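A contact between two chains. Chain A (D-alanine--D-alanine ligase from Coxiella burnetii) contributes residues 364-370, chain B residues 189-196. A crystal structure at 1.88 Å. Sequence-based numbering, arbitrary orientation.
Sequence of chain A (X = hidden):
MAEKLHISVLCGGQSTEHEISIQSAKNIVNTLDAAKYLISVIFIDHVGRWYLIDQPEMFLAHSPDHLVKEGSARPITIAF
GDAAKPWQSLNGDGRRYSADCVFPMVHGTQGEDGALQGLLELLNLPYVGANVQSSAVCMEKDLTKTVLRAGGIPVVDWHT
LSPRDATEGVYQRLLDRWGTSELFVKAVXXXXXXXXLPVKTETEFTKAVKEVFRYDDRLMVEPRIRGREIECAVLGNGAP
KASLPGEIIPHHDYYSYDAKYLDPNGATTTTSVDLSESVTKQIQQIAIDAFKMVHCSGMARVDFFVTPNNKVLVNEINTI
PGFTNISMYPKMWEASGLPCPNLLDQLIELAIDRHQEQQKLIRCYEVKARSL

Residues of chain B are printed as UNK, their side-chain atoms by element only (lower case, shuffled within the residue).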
ATOM      1  N   CYS A 364      -7.566  18.075 -11.243  1.00 23.37           N
ATOM      2  CA  CYS A 364      -6.742  19.037 -11.975  1.00 25.91           C
ATOM      3  C   CYS A 364      -5.811  18.326 -12.934  1.00 24.51           C
ATOM      4  O   CYS A 364      -5.689  18.705 -14.097  1.00 26.18           O
ATOM      5  CB  CYS A 364      -5.952  19.925 -11.032  1.00 24.05           C
ATOM      6  SG  CYS A 364      -7.053  21.033 -10.134  1.00 33.64           S
ATOM      7  N   TYR A 365      -5.178  17.277 -12.442  1.00 23.28           N
ATOM      8  CA  TYR A 365      -4.277  16.473 -13.256  1.00 18.13           C
ATOM      9  C   TYR A 365      -5.003  15.851 -14.441  1.00 19.66           C
ATOM     10  O   TYR A 365      -4.523  15.890 -15.575  1.00 24.06           O
ATOM     11  CB  TYR A 365      -3.704  15.392 -12.379  1.00 20.25           C
ATOM     12  CG  TYR A 365      -2.839  14.397 -13.072  1.00 16.86           C
ATOM     13  CD1 TYR A 365      -1.620  14.773 -13.632  1.00 21.01           C
ATOM     14  CD2 TYR A 365      -3.205  13.062 -13.118  1.00 20.88           C
ATOM     15  CE1 TYR A 365      -0.804  13.831 -14.245  1.00 24.72           C
ATOM     16  CE2 TYR A 365      -2.405  12.123 -13.716  1.00 29.67           C
ATOM     17  CZ  TYR A 365      -1.207  12.507 -14.279  1.00 32.67           C
ATOM     18  OH  TYR A 365      -0.415  11.551 -14.868  1.00 32.10           O
ATOM     19  N   GLU A 366      -6.173  15.292 -14.168  1.00 21.61           N
ATOM     20  CA  GLU A 366      -7.023  14.729 -15.211  1.00 25.54           C
ATOM     21  C   GLU A 366      -7.243  15.726 -16.342  1.00 31.09           C
ATOM     22  O   GLU A 366      -7.032  15.414 -17.512  1.00 28.11           O
ATOM     23  CB  GLU A 366      -8.363  14.331 -14.593  1.00 32.51           C
ATOM     24  CG  GLU A 366      -9.365  13.727 -15.544  1.00 50.30           C
ATOM     25  CD  GLU A 366     -10.680  13.425 -14.847  1.00 66.75           C
ATOM     26  OE1 GLU A 366     -10.650  13.018 -13.661  1.00 67.89           O
ATOM     27  OE2 GLU A 366     -11.740  13.610 -15.481  1.00 76.12           O
ATOM     28  N   VAL A 367      -7.673  16.930 -15.985  1.00 28.41           N
ATOM     29  CA  VAL A 367      -7.927  17.972 -16.972  1.00 26.67           C
ATOM     30  C   VAL A 367      -6.656  18.301 -17.749  1.00 28.89           C
ATOM     31  O   VAL A 367      -6.670  18.389 -18.975  1.00 30.15           O
ATOM     32  CB  VAL A 367      -8.469  19.258 -16.329  1.00 29.14           C
ATOM     33  CG1 VAL A 367      -8.591  20.357 -17.378  1.00 30.98           C
ATOM     34  CG2 VAL A 367      -9.833  18.991 -15.683  1.00 30.99           C
ATOM     35  N   LYS A 368      -5.557  18.486 -17.026  1.00 26.58           N
ATOM     36  CA  LYS A 368      -4.303  18.836 -17.674  1.00 22.44           C
ATOM     37  C   LYS A 368      -3.868  17.706 -18.600  1.00 27.56           C
ATOM     38  O   LYS A 368      -3.525  17.951 -19.755  1.00 31.03           O
ATOM     39  CB  LYS A 368      -3.226  19.148 -16.637  1.00 25.72           C
ATOM     40  CG  LYS A 368      -1.930  19.688 -17.225  1.00 35.00           C
ATOM     41  CD  LYS A 368      -2.153  21.038 -17.918  1.00 39.82           C
ATOM     42  CE  LYS A 368      -0.830  21.677 -18.321  1.00 47.24           C
ATOM     43  NZ  LYS A 368      -1.016  22.996 -19.002  1.00 44.95           N
ATOM     44  N   ALA A 369      -3.908  16.472 -18.098  1.00 21.89           N
ATOM     45  CA  ALA A 369      -3.417  15.316 -18.848  1.00 28.03           C
ATOM     46  C   ALA A 369      -4.147  15.066 -20.167  1.00 35.42           C
ATOM     47  O   ALA A 369      -3.523  14.699 -21.165  1.00 45.16           O
ATOM     48  CB  ALA A 369      -3.463  14.067 -17.983  1.00 30.52           C
ATOM     49  N   ARG A 370      -5.462  15.240 -20.176  1.00 33.46           N
ATOM     50  CA  ARG A 370      -6.233  15.010 -21.398  1.00 40.38           C
ATOM     51  C   ARG A 370      -6.292  16.242 -22.307  1.00 51.34           C
ATOM     52  O   ARG A 370      -6.858  16.191 -23.400  1.00 52.98           O
ATOM     53  CB  ARG A 370      -7.649  14.562 -21.055  1.00 47.93           C
ATOM     54  CG  ARG A 370      -8.477  15.659 -20.453  1.00 48.98           C
ATOM     55  CD  ARG A 370      -9.856  15.172 -20.094  1.00 59.43           C
ATOM     56  NE  ARG A 370     -10.670  16.275 -19.605  1.00 62.85           N
ATOM     57  CZ  ARG A 370     -11.695  16.133 -18.778  1.00 61.63           C
ATOM     58  NH1 ARG A 370     -12.037  14.927 -18.341  1.00 68.71           N
ATOM     59  NH2 ARG A 370     -12.369  17.200 -18.387  1.00 53.30           N
TER
ATOM     60  N   UNK B 189       4.084  10.251  -8.031  1.00 21.39           N
ATOM     61  CA  UNK B 189       3.198   9.129  -8.289  1.00 19.93           C
ATOM     62  C   UNK B 189       2.453   9.176  -9.613  1.00 27.49           C
ATOM     63  O   UNK B 189       1.576   8.353  -9.848  1.00 28.28           O
ATOM     64  c   UNK B 189       2.180   9.003  -7.147  1.00 27.27           C
ATOM     65  o   UNK B 189       1.241  10.072  -7.206  1.00 27.11           O
ATOM     66  N   UNK B 190       2.799  10.128 -10.480  1.00 24.61           N
ATOM     67  CA  UNK B 190       2.052  10.324 -11.724  1.00 27.96           C
ATOM     68  C   UNK B 190       2.969  10.170 -12.939  1.00 35.34           C
ATOM     69  O   UNK B 190       4.084  10.686 -12.946  1.00 34.13           O
ATOM     70  c   UNK B 190       0.519  12.020 -10.499  1.00 21.79           C
ATOM     71  c   UNK B 190      -0.001  13.450 -10.525  1.00 22.13           C
ATOM     72  c   UNK B 190      -0.638  11.018 -10.384  1.00 21.34           C
ATOM     73  c   UNK B 190       1.391  11.707 -11.732  1.00 20.37           C
ATOM     74  N   UNK B 191       2.485   9.472 -13.964  1.00 43.87           N
ATOM     75  CA  UNK B 191       3.288   9.178 -15.141  1.00 48.81           C
ATOM     76  C   UNK B 191       3.147  10.104 -16.343  1.00 45.69           C
ATOM     77  O   UNK B 191       4.062  10.185 -17.167  1.00 49.42           O
ATOM     78  N   UNK B 192       2.018  10.802 -16.463  1.00 35.99           N
ATOM     79  CA  UNK B 192       1.811  11.695 -17.613  1.00 37.85           C
ATOM     80  C   UNK B 192       2.929  12.713 -17.759  1.00 38.86           C
ATOM     81  O   UNK B 192       3.452  13.230 -16.770  1.00 37.68           O
ATOM     82  c   UNK B 192       0.474  12.433 -17.521  1.00 38.81           C
ATOM     83  o   UNK B 192       0.411  13.485 -18.479  1.00 41.38           O
ATOM     84  N   UNK B 193       3.279  13.018 -19.004  1.00 35.74           N
ATOM     85  CA  UNK B 193       4.320  13.994 -19.280  1.00 38.50           C
ATOM     86  C   UNK B 193       4.023  15.344 -18.644  1.00 35.70           C
ATOM     87  O   UNK B 193       4.938  16.120 -18.390  1.00 35.52           O
ATOM     88  c   UNK B 193       4.510  14.168 -20.791  1.00 44.37           C
ATOM     89  o   UNK B 193       3.370  14.776 -21.377  1.00 51.20           O
ATOM     90  N   UNK B 194       2.747  15.633 -18.391  1.00 33.65           N
ATOM     91  CA  UNK B 194       2.391  16.936 -17.820  1.00 31.80           C
ATOM     92  C   UNK B 194       2.829  17.051 -16.360  1.00 25.93           C
ATOM     93  O   UNK B 194       2.892  18.153 -15.800  1.00 29.67           O
ATOM     94  c   UNK B 194       0.874  17.252 -17.950  1.00 30.89           C
ATOM     95  c   UNK B 194       0.051  16.350 -17.048  1.00 29.83           C
ATOM     96  c   UNK B 194       0.429  17.116 -19.401  1.00 31.43           C
ATOM     97  N   UNK B 195       3.128  15.908 -15.747  1.00 24.60           N
ATOM     98  CA  UNK B 195       3.579  15.881 -14.359  1.00 25.13           C
ATOM     99  C   UNK B 195       5.089  15.687 -14.254  1.00 27.73           C
ATOM    100  O   UNK B 195       5.609  15.410 -13.176  1.00 26.53           O
ATOM    101  c   UNK B 195       2.841  14.791 -13.571  1.00 24.72           C
ATOM    102  N   UNK B 196       5.781  15.817 -15.386  1.00 26.83           N
ATOM    103  CA  UNK B 196       7.242  15.756 -15.425  1.00 24.03           C
ATOM    104  C   UNK B 196       7.725  16.949 -16.233  1.00 32.02           C
ATOM    105  O   UNK B 196       7.482  17.033 -17.438  1.00 28.29           O
ATOM    106  c   UNK B 196       9.266  14.475 -16.219  1.00 33.85           C
ATOM    107  c   UNK B 196       7.741  14.465 -16.089  1.00 29.71           C
ATOM    108  o   UNK B 196       7.340  13.340 -15.303  1.00 35.61           O
TER

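Position 189 carries one carbon and then one oxygen, the hydroxymethyl pattern, and neither atom comes within reach of the helix of chain A. This is Ser B189, whose hydroxyl is hydrogen-bonded elsewhere in the structure.

Position 190 has four side-chain carbons, forked at the second, with no heteroatom. Its CA-to-CB bond points toward the helix, and CB lies 3.6 Å from Tyr A365 OH. One of the two terminal carbons sits above the tyrosine ring, 3.7 Å from the centroid and 11° off the normal, so a methyl group rests almost squarely on the face. A fork at the second carbon makes this Leu B190; chi1 is m and chi2 is t, and CD1 is the methyl on the ring.

Position 191 has no side-chain atoms at all. The backbone passes close by, its N 3.7 Å from Tyr A365 OH. An ideal CB would point away from the helix and stay 5.1 Å from Tyr A365 OH, so this contact leaves room for one and does not by itself call for glycine. The residue is Gly B191.

Position 192 again shows one carbon and one oxygen. Its backbone N donates a hydrogen bond to Tyr A365 OH, 3.0 Å long with an angle of 147° at the hydrogen, and its CB lies only 2.9 Å from Tyr A365 OH, shorter than normal van der Waals contact. The side-chain oxygen reaches forward to accept a hydrogen bond from the N of position 194, 3.2 Å away, and lies 3.9 Å from Ala A369 CB. The residue is Ser B192, with chi1 t.

Position 193 has one carbon and one oxygen once more; its CA-to-CB bond points sideways and it touches nothing on the helix stretch. It is Ser B193.

Position 194 has three carbons, the first carrying the other two. Its CA-to-CB bond points toward the helix, where its CB meets Lys A368 CG at 3.8 Å, while one end carbon lies 3.9 Å from Tyr A365 CE1 and 4.0 Å from Ala A369 CA. This is Val B194, and that end carbon is CG2.

Position 195 has a single carbon, 3.8 Å from Tyr A365 CE1, and is therefore Ala B195. Ala B195 N donates a hydrogen bond to Ser B192 O, 2.9 Å away, helping to close the turn.

Position 196, out of reach of the helix, has a first carbon bearing one oxygen and one carbon, the mark of Thr B196.

The contact works by one aromatic anchor set into a folded loop. Tyr A365, at chi1 t, reaches across to be covered by a leucine methyl, flanked obliquely by Val B194 and Ala B195, and tethered at its hydroxyl by a backbone amide. One helical turn on, Val B194 CG2 packs against Ala A369, and the aliphatic stem of Lys A368 adds cover. The design rule is economical: a loop amide fixes the tyrosine hydroxyl, a serine hydroxyl braces the loop from within, and mostly apolar side chains pack around them.

Chain B 189-196: SLGSSVAT
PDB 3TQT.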